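Local coordinates for calcium-dependent protein kinase, putative (Plasmodium falciparum, PDB 3MSE) that probably phosphorylates serine and threonine residues of proteins under calcium control, and binds calcium through the EF-hands of the C-terminal part given here, at residues P4-L7 and N8-S12; I19-I22 and I23-I26; E171-D174 and Y175-T179. All coordinates share one frame; numbering follows the deposited sequence. Where two conformers were deposited one is given.

Contact 1: residues P4-L7 and N8-S12; sequences PNVL and NNMKS
The amides of N5 and N9, one helical turn apart, meet almost at right angles, with their planes 87° apart. N9 ND2 approaches N5 OD1 at 3.2 Å, but the N-H points well to one side of the oxygen, so the bond is weak. It is doubtful for a second reason: N5 was modelled in two conformers, and this one has chi1 at 106°, far from a staggered position. Each amide has a better partner elsewhere. N5 ND2 is hydrogen-bonded to S3 OG, and N9 ND2 to the backbone O of C99 in the second subunit. The N8 amide sits beside the carbonyl of P4, with ND2 3.1 Å from P4 O, although the angle is too poor for a hydrogen bond.

All this happens on the first helix, 4-13, of this EF-hand domain, and regular i to i+4 backbone bonds set the spacing. N8 N gives its hydrogen to P4 O at 2.8 Å, and M10 N to V6 O at 3.0 Å. At the start of the helix, S3 OG also accepts a weak hydrogen bond from V6 N.

A different flank of the helix is apolar. V6 has CG1 anti to its backbone N (chi1 170°), and this branch meets the methyl end of M10, CG1 to CE 3.9 Å. M10 gets there because its chain is fully extended beyond CG, with CG itself 3.3 Å from V6 O. L7 adds a looser touch, CD2 to M10 SD at 4.4 Å. V6 and M10 both pack on C99 of the second subunit, while L7 rests on V68 of that same neighbouring chain.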
ATOM      1  N   PRO A   4      -8.970  19.331  -4.715  1.00 46.59           N
ATOM      2  CA  PRO A   4      -8.342  20.158  -3.701  1.00 45.15           C
ATOM      3  C   PRO A   4      -7.408  19.389  -2.769  1.00 43.99           C
ATOM      4  O   PRO A   4      -6.455  19.967  -2.235  1.00 44.37           O
ATOM      5  CB  PRO A   4      -9.540  20.712  -2.910  1.00 45.38           C
ATOM      6  CG  PRO A   4     -10.656  20.729  -3.904  1.00 46.23           C
ATOM      7  CD  PRO A   4     -10.444  19.480  -4.710  1.00 46.65           C
ATOM      8  N   ASN A   5      -7.682  18.101  -2.553  0.50 43.06           N
ATOM      9  CA  ASN A   5      -6.830  17.284  -1.680  0.50 42.14           C
ATOM     10  C   ASN A   5      -5.420  17.091  -2.251  0.50 40.99           C
ATOM     11  O   ASN A   5      -4.439  17.107  -1.509  0.50 40.70           O
ATOM     12  CB  ASN A   5      -7.489  15.941  -1.322  0.50 42.30           C
ATOM     13  CG  ASN A   5      -6.870  14.756  -2.044  0.50 43.67           C
ATOM     14  OD1 ASN A   5      -5.961  14.093  -1.521  0.50 45.25           O
ATOM     15  ND2 ASN A   5      -7.373  14.465  -3.243  0.50 44.65           N
ATOM     16  N   VAL A   6      -5.331  16.945  -3.571  1.00 39.97           N
ATOM     17  CA  VAL A   6      -4.031  16.828  -4.254  1.00 38.99           C
ATOM     18  C   VAL A   6      -3.276  18.162  -4.187  1.00 37.97           C
ATOM     19  O   VAL A   6      -2.067  18.199  -3.914  1.00 37.27           O
ATOM     20  CB  VAL A   6      -4.179  16.327  -5.717  1.00 39.10           C
ATOM     21  CG1 VAL A   6      -2.858  16.455  -6.481  1.00 38.34           C
ATOM     22  CG2 VAL A   6      -4.645  14.856  -5.718  1.00 40.26           C
ATOM     23  N   LEU A   7      -4.010  19.259  -4.379  1.00 36.58           N
ATOM     24  CA  LEU A   7      -3.431  20.601  -4.262  1.00 35.78           C
ATOM     25  C   LEU A   7      -2.902  20.889  -2.875  1.00 35.09           C
ATOM     26  O   LEU A   7      -1.779  21.393  -2.721  1.00 35.41           O
ATOM     27  CB  LEU A   7      -4.440  21.662  -4.700  1.00 35.38           C
ATOM     28  CG  LEU A   7      -4.820  21.584  -6.170  1.00 35.08           C
ATOM     29  CD1 LEU A   7      -5.881  22.646  -6.496  1.00 35.90           C
ATOM     30  CD2 LEU A   7      -3.566  21.724  -7.075  1.00 33.46           C
ATOM     31  N   ASN A   8      -3.693  20.539  -1.866  1.00 34.65           N
ATOM     32  CA  ASN A   8      -3.286  20.686  -0.474  1.00 34.52           C
ATOM     33  C   ASN A   8      -2.105  19.775  -0.110  1.00 33.76           C
ATOM     34  O   ASN A   8      -1.260  20.135   0.718  1.00 33.43           O
ATOM     35  CB  ASN A   8      -4.473  20.384   0.453  1.00 35.45           C
ATOM     36  CG  ASN A   8      -5.521  21.512   0.468  1.00 38.93           C
ATOM     37  OD1 ASN A   8      -5.189  22.697   0.326  1.00 41.52           O
ATOM     38  ND2 ASN A   8      -6.782  21.138   0.661  1.00 40.37           N
ATOM     39  N   ASN A   9      -2.070  18.586  -0.709  1.00 32.91           N
ATOM     40  CA  ASN A   9      -0.938  17.665  -0.500  1.00 32.94           C
ATOM     41  C   ASN A   9       0.340  18.324  -1.019  1.00 31.34           C
ATOM     42  O   ASN A   9       1.322  18.381  -0.320  1.00 30.67           O
ATOM     43  CB  ASN A   9      -1.157  16.303  -1.202  1.00 32.88           C
ATOM     44  CG  ASN A   9      -2.250  15.454  -0.550  1.00 35.39           C
ATOM     45  OD1 ASN A   9      -2.540  15.595   0.636  1.00 39.77           O
ATOM     46  ND2 ASN A   9      -2.847  14.537  -1.334  1.00 34.83           N
ATOM     47  N   MET A  10       0.298  18.860  -2.231  1.00 31.30           N
ATOM     48  CA  MET A  10       1.458  19.575  -2.788  1.00 32.00           C
ATOM     49  C   MET A  10       1.922  20.734  -1.900  1.00 32.23           C
ATOM     50  O   MET A  10       3.127  20.923  -1.675  1.00 31.75           O
ATOM     51  CB  MET A  10       1.149  20.106  -4.185  1.00 31.74           C
ATOM     52  CG  MET A  10       0.878  19.057  -5.218  1.00 34.45           C
ATOM     53  SD  MET A  10       0.426  19.877  -6.739  1.00 39.82           S
ATOM     54  CE  MET A  10       0.105  18.543  -7.887  1.00 41.68           C
ATOM     55  N   LYS A  11       0.960  21.513  -1.400  1.00 32.61           N
ATOM     56  CA  LYS A  11       1.284  22.668  -0.549  1.00 33.04           C
ATOM     57  C   LYS A  11       1.900  22.270   0.764  1.00 32.77           C
ATOM     58  O   LYS A  11       2.723  22.998   1.315  1.00 33.74           O
ATOM     59  CB  LYS A  11       0.047  23.527  -0.294  1.00 33.46           C
ATOM     60  CG  LYS A  11      -0.371  24.392  -1.467  1.00 36.05           C
ATOM     61  CD  LYS A  11      -1.883  24.695  -1.335  1.00 41.78           C
ATOM     62  CE  LYS A  11      -2.307  25.939  -2.076  1.00 45.40           C
ATOM     63  NZ  LYS A  11      -2.356  27.129  -1.142  1.00 50.36           N
ATOM     64  N   SER A  12       1.503  21.125   1.295  0.50 32.78           N
ATOM     65  CA  SER A  12       2.150  20.637   2.500  0.50 33.35           C
ATOM     66  C   SER A  12       3.544  20.057   2.179  0.50 32.99           C
ATOM     67  O   SER A  12       4.498  20.255   2.928  0.50 32.77           O
ATOM     68  CB  SER A  12       1.270  19.606   3.200  0.50 33.66           C
ATOM     69  OG  SER A  12       2.043  18.833   4.085  0.50 35.93           O
TER

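Contact 2: residues I19-I22 and I23-I26; sequences IRNI and IINI
From I19 to I26 the backbone is regular alpha-helix, with I23 N bonded to I19 O at 3.0 Å and I24 N to R20 O at 2.9 Å. This is the beginning of helix 18-48, the long helix that leads into the first EF-hand loop at D49.

R20 and I24 make the most distinctive side-chain pair. The arginine starts with CG roughly anti to the backbone N (chi1 -152°) and then bends at both chi2 and chi3, which carries the guanidinium round the helix, more across it than along it, to the I24 side chain. I24 CG1 lies over one face of it, 3.6 Å from R20 NE and displaced toward the rim. At its edge, R20 grips N21 OD1 side-on, with NE and, at 2.8 Å, NH2. Both bonds lie close to the guanidinium plane, so the carbonyl and the isoleucine together should restrict how the group can turn. The remaining nitrogen, NH1, bonds to T179 OG1, while N21 ND2 is held by Y13 O. The buried guanidinium thus has an acceptor for each of its three nitrogens.

On another flank, I19 CG2 touches I23 CD1 at 4.0 Å, and I23 continues onto F172 and M176 of helix 169-177. I22 and N21 pack instead on I84 of the second subunit.

One turn on, N25 bends its amide back to the helix. N21 O accepts from N25 N and also from N25 ND2, the latter at 3.0 Å and almost perfectly straight, 178° at the hydrogen. The two donors reach N21 O from opposite faces of its carbonyl plane, with ND2 standing 43° out of that plane.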
ATOM      1  N   ILE A  19      15.557  16.255   2.314  1.00 33.72           N
ATOM      2  CA  ILE A  19      15.805  14.911   2.879  1.00 33.64           C
ATOM      3  C   ILE A  19      14.523  14.175   3.296  1.00 33.44           C
ATOM      4  O   ILE A  19      14.352  12.980   2.997  1.00 33.51           O
ATOM      5  CB  ILE A  19      16.867  14.948   4.014  1.00 33.20           C
ATOM      6  CG1 ILE A  19      18.232  15.346   3.411  1.00 34.39           C
ATOM      7  CG2 ILE A  19      16.961  13.599   4.724  1.00 33.27           C
ATOM      8  CD1 ILE A  19      19.331  15.702   4.430  1.00 33.78           C
ATOM      9  N   ARG A  20      13.608  14.881   3.958  1.00 33.07           N
ATOM     10  CA  ARG A  20      12.277  14.316   4.254  1.00 32.28           C
ATOM     11  C   ARG A  20      11.614  13.829   2.980  1.00 31.02           C
ATOM     12  O   ARG A  20      11.072  12.722   2.923  1.00 31.40           O
ATOM     13  CB  ARG A  20      11.385  15.386   4.904  1.00 32.53           C
ATOM     14  CG  ARG A  20      10.315  14.870   5.836  1.00 34.20           C
ATOM     15  CD  ARG A  20       9.074  14.271   5.192  1.00 36.49           C
ATOM     16  NE  ARG A  20       8.438  15.067   4.147  1.00 39.18           N
ATOM     17  CZ  ARG A  20       7.116  15.249   4.016  1.00 38.37           C
ATOM     18  NH1 ARG A  20       6.264  14.753   4.899  1.00 38.73           N
ATOM     19  NH2 ARG A  20       6.646  15.963   3.005  1.00 33.56           N
ATOM     20  N   ASN A  21      11.656  14.662   1.951  1.00 30.23           N
ATOM     21  CA  ASN A  21      10.983  14.330   0.713  1.00 30.53           C
ATOM     22  C   ASN A  21      11.709  13.228  -0.081  1.00 30.83           C
ATOM     23  O   ASN A  21      11.076  12.452  -0.769  1.00 31.51           O
ATOM     24  CB  ASN A  21      10.762  15.594  -0.117  1.00 30.33           C
ATOM     25  CG  ASN A  21       9.714  16.531   0.520  1.00 30.74           C
ATOM     26  OD1 ASN A  21       9.020  16.141   1.455  1.00 27.38           O
ATOM     27  ND2 ASN A  21       9.617  17.751   0.019  1.00 30.42           N
ATOM     28  N   ILE A  22      13.024  13.158   0.040  1.00 31.34           N
ATOM     29  CA  ILE A  22      13.777  12.032  -0.540  1.00 32.26           C
ATOM     30  C   ILE A  22      13.292  10.712   0.066  1.00 32.63           C
ATOM     31  O   ILE A  22      12.996   9.752  -0.661  1.00 33.25           O
ATOM     32  CB  ILE A  22      15.290  12.237  -0.392  1.00 32.19           C
ATOM     33  CG1 ILE A  22      15.722  13.321  -1.378  1.00 31.73           C
ATOM     34  CG2 ILE A  22      16.059  10.899  -0.700  1.00 32.97           C
ATOM     35  CD1 ILE A  22      17.031  13.973  -1.044  1.00 35.71           C
ATOM     36  N   ILE A  23      13.163  10.704   1.390  1.00 32.81           N
ATOM     37  CA  ILE A  23      12.590   9.593   2.138  1.00 33.35           C
ATOM     38  C   ILE A  23      11.167   9.278   1.681  1.00 33.60           C
ATOM     39  O   ILE A  23      10.809   8.102   1.502  1.00 34.12           O
ATOM     40  CB  ILE A  23      12.632   9.880   3.669  1.00 33.69           C
ATOM     41  CG1 ILE A  23      14.080  10.001   4.149  1.00 35.32           C
ATOM     42  CG2 ILE A  23      11.885   8.785   4.479  1.00 34.12           C
ATOM     43  CD1 ILE A  23      14.254  10.700   5.523  1.00 34.48           C
ATOM     44  N   ILE A  24      10.348  10.317   1.472  1.00 32.97           N
ATOM     45  CA  ILE A  24       9.009  10.118   0.903  1.00 31.51           C
ATOM     46  C   ILE A  24       9.090   9.437  -0.474  1.00 31.39           C
ATOM     47  O   ILE A  24       8.272   8.572  -0.779  1.00 31.07           O
ATOM     48  CB  ILE A  24       8.182  11.469   0.761  1.00 31.90           C
ATOM     49  CG1 ILE A  24       7.876  12.122   2.123  1.00 30.47           C
ATOM     50  CG2 ILE A  24       6.920  11.226  -0.026  1.00 29.43           C
ATOM     51  CD1 ILE A  24       6.763  11.437   2.944  1.00 35.06           C
ATOM     52  N   ASN A  25      10.050   9.838  -1.310  1.00 31.15           N
ATOM     53  CA  ASN A  25      10.226   9.199  -2.643  1.00 32.08           C
ATOM     54  C   ASN A  25      10.536   7.683  -2.615  1.00 32.52           C
ATOM     55  O   ASN A  25      10.079   6.941  -3.488  1.00 32.35           O
ATOM     56  CB  ASN A  25      11.276   9.930  -3.490  1.00 31.79           C
ATOM     57  CG  ASN A  25      10.673  11.039  -4.328  1.00 32.45           C
ATOM     58  OD1 ASN A  25      10.421  10.857  -5.516  1.00 32.20           O
ATOM     59  ND2 ASN A  25      10.428  12.200  -3.705  1.00 31.03           N
ATOM     60  N   ILE A  26      11.278   7.252  -1.598  1.00 33.69           N
ATOM     61  CA  ILE A  26      11.522   5.820  -1.350  1.00 36.42           C
ATOM     62  C   ILE A  26      10.202   5.080  -1.141  1.00 37.48           C
ATOM     63  O   ILE A  26       9.933   4.055  -1.785  1.00 38.12           O
ATOM     64  CB  ILE A  26      12.458   5.584  -0.126  1.00 35.87           C
ATOM     65  CG1 ILE A  26      13.851   6.129  -0.411  1.00 35.72           C
ATOM     66  CG2 ILE A  26      12.524   4.070   0.243  1.00 37.12           C
ATOM     67  CD1 ILE A  26      14.662   6.405   0.864  1.00 37.64           C
TER

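Contact 3: residues E171-D174 and Y175-T179; sequences EFKD and YMLST
Y175, D174 and M176 bury the most surface here, on helix 169-177, the last helix, packed in the C-terminal EF-hand lobe beside helix 109-117, which enters the calcium loop at D118. Y175 N bonds to E171 O at 3.0 Å. Its ring turns away from E171-D174: with CG anti to the backbone N (chi1 175°), it swings out against V151 and S150 of helix 141-152 and also meets R20. T179 CG2 lies over one face of the ring, toward the rim.

D174 takes part mainly through its backbone. Its O accepts S178 N at 3.2 Å, a further i to i+4 bond.

M176 supplies the aromatic contact. Its N is bonded to F172 O at 3.0 Å, and its side chain, bent at chi2 and chi3, curls over the phenyl ring of F172. CG sits over the face, 4.1 Å from the ring centroid and 17° off the normal, a CH-pi contact offset toward the CE2-CZ rim. The sulfur is farther off and oblique, SD to the F172 centroid 5.1 Å, so the Met-aromatic part of the pairing is the lesser one. F114 of helix 109-117 meets the same phenyl ring edge-to-face, and M176 and F172 both rest on I23 and L110.

On a more exposed flank, K173 and L177 run side by side in the same direction, with K173 CD against L177 CD1 at 3.8 Å.

The end of the chain is tied back by hydroxyls. S178 OG bonds to Y175 O at 2.6 Å. M176 O accepts both T179 N and T179 OG1, the hydroxyl lying in the carbonyl plane on a lone pair, 2.7 Å away.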
ATOM      1  N   GLU A 171      12.638   6.311  16.411  1.00 56.04           N
ATOM      2  CA  GLU A 171      12.900   7.748  16.247  1.00 55.73           C
ATOM      3  C   GLU A 171      12.677   8.200  14.800  1.00 54.94           C
ATOM      4  O   GLU A 171      12.216   9.317  14.554  1.00 54.35           O
ATOM      5  CB  GLU A 171      14.325   8.085  16.656  1.00 56.08           C
ATOM      6  CG  GLU A 171      14.693   7.693  18.077  1.00 58.01           C
ATOM      7  CD  GLU A 171      16.177   7.879  18.354  1.00 60.66           C
ATOM      8  OE1 GLU A 171      16.535   8.237  19.498  1.00 61.70           O
ATOM      9  OE2 GLU A 171      16.988   7.676  17.423  1.00 62.07           O
ATOM     10  N   PHE A 172      13.013   7.316  13.858  1.00 54.09           N
ATOM     11  CA  PHE A 172      12.771   7.548  12.439  1.00 53.38           C
ATOM     12  C   PHE A 172      11.270   7.646  12.202  1.00 53.38           C
ATOM     13  O   PHE A 172      10.786   8.621  11.622  1.00 53.39           O
ATOM     14  CB  PHE A 172      13.369   6.409  11.609  1.00 52.84           C
ATOM     15  CG  PHE A 172      13.009   6.459  10.154  1.00 51.46           C
ATOM     16  CD1 PHE A 172      12.040   5.613   9.639  1.00 50.44           C
ATOM     17  CD2 PHE A 172      13.646   7.358   9.291  1.00 51.22           C
ATOM     18  CE1 PHE A 172      11.704   5.650   8.279  1.00 50.39           C
ATOM     19  CE2 PHE A 172      13.322   7.408   7.933  1.00 50.10           C
ATOM     20  CZ  PHE A 172      12.351   6.557   7.426  1.00 49.50           C
ATOM     21  N   LYS A 173      10.546   6.634  12.678  1.00 53.21           N
ATOM     22  CA  LYS A 173       9.098   6.545  12.537  1.00 53.23           C
ATOM     23  C   LYS A 173       8.406   7.737  13.179  1.00 52.77           C
ATOM     24  O   LYS A 173       7.492   8.317  12.600  1.00 52.77           O
ATOM     25  CB  LYS A 173       8.581   5.247  13.166  1.00 53.52           C
ATOM     26  CG  LYS A 173       7.092   4.988  12.946  1.00 54.81           C
ATOM     27  CD  LYS A 173       6.435   4.443  14.203  1.00 58.22           C
ATOM     28  CE  LYS A 173       6.492   2.920  14.297  1.00 60.63           C
ATOM     29  NZ  LYS A 173       5.198   2.283  13.890  1.00 61.26           N
ATOM     30  N   ASP A 174       8.849   8.091  14.380  1.00 52.69           N
ATOM     31  CA  ASP A 174       8.266   9.206  15.119  1.00 52.45           C
ATOM     32  C   ASP A 174       8.469  10.517  14.378  1.00 51.72           C
ATOM     33  O   ASP A 174       7.547  11.331  14.309  1.00 51.70           O
ATOM     34  CB  ASP A 174       8.851   9.304  16.532  1.00 52.87           C
ATOM     35  CG  ASP A 174       8.350   8.193  17.465  1.00 53.87           C
ATOM     36  OD1 ASP A 174       7.386   7.472  17.118  1.00 54.19           O
ATOM     37  OD2 ASP A 174       8.942   8.041  18.557  1.00 54.99           O
ATOM     38  N   TYR A 175       9.663  10.730  13.815  1.00 50.51           N
ATOM     39  CA  TYR A 175       9.874  11.956  13.039  1.00 49.30           C
ATOM     40  C   TYR A 175       8.978  12.016  11.801  1.00 48.51           C
ATOM     41  O   TYR A 175       8.300  13.017  11.573  1.00 47.78           O
ATOM     42  CB  TYR A 175      11.339  12.195  12.654  1.00 49.27           C
ATOM     43  CG  TYR A 175      11.475  13.402  11.745  1.00 48.66           C
ATOM     44  CD1 TYR A 175      11.411  14.696  12.259  1.00 47.95           C
ATOM     45  CD2 TYR A 175      11.624  13.246  10.360  1.00 48.03           C
ATOM     46  CE1 TYR A 175      11.512  15.812  11.421  1.00 47.34           C
ATOM     47  CE2 TYR A 175      11.725  14.348   9.513  1.00 46.92           C
ATOM     48  CZ  TYR A 175      11.672  15.627  10.050  1.00 47.99           C
ATOM     49  OH  TYR A 175      11.771  16.718   9.211  1.00 47.77           O
ATOM     50  N   MET A 176       8.974  10.946  11.007  1.00 47.81           N
ATOM     51  CA  MET A 176       8.227  10.964   9.750  1.00 46.74           C
ATOM     52  C   MET A 176       6.740  11.196  10.007  1.00 46.78           C
ATOM     53  O   MET A 176       6.112  12.012   9.327  1.00 46.29           O
ATOM     54  CB  MET A 176       8.456   9.687   8.940  1.00 46.49           C
ATOM     55  CG  MET A 176       9.887   9.525   8.407  1.00 44.59           C
ATOM     56  SD  MET A 176      10.444  10.867   7.317  1.00 41.71           S
ATOM     57  CE  MET A 176       9.265  10.720   5.981  1.00 41.48           C
ATOM     58  N   LEU A 177       6.189  10.491  10.996  1.00 46.77           N
ATOM     59  CA  LEU A 177       4.774  10.646  11.373  1.00 47.24           C
ATOM     60  C   LEU A 177       4.417  12.076  11.765  1.00 47.11           C
ATOM     61  O   LEU A 177       3.359  12.560  11.408  1.00 47.58           O
ATOM     62  CB  LEU A 177       4.380   9.681  12.490  1.00 47.20           C
ATOM     63  CG  LEU A 177       4.182   8.220  12.091  1.00 48.70           C
ATOM     64  CD1 LEU A 177       4.073   7.351  13.345  1.00 50.67           C
ATOM     65  CD2 LEU A 177       2.961   8.034  11.206  1.00 49.92           C
ATOM     66  N   SER A 178       5.311  12.750  12.478  1.00 47.32           N
ATOM     67  CA  SER A 178       5.096  14.145  12.862  1.00 47.84           C
ATOM     68  C   SER A 178       5.080  15.131  11.686  1.00 47.74           C
ATOM     69  O   SER A 178       4.726  16.294  11.869  1.00 47.81           O
ATOM     70  CB  SER A 178       6.175  14.580  13.840  1.00 47.74           C
ATOM     71  OG  SER A 178       7.363  14.889  13.130  1.00 49.89           O
ATOM     72  N   THR A 179       5.497  14.683  10.498  1.00 47.44           N
ATOM     73  CA  THR A 179       5.587  15.563   9.332  1.00 46.66           C
ATOM     74  C   THR A 179       4.408  15.346   8.414  1.00 47.27           C
ATOM     75  O   THR A 179       4.215  16.090   7.454  1.00 47.16           O
ATOM     76  CB  THR A 179       6.896  15.365   8.508  1.00 46.57           C
ATOM     77  OG1 THR A 179       6.847  14.124   7.791  1.00 45.16           O
ATOM     78  CG2 THR A 179       8.127  15.421   9.394  1.00 45.50           C
TER

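In the fold
Contacts 2 and 3 share one core. Their centres are 12 Å apart and the bond from R20 NH1 to T179 OG1, 3.0 Å, joins them, while I23 CG2 packs on M176 CE at 3.6 Å. Contact 1 lies apart, its centre 17 Å from that of contact 2 and 20 Å from that of contact 3, its nearest atoms about 5 Å from each. Contacts 1 and 2 both face the second subunit; contact 3 does not. Toward the calcium held by D118, D122, Y124 and D129, the side chain of F172 comes within about 11 Å of the ion, and that of I26 within about 13 Å. Contact 1 is remote from the calcium sites.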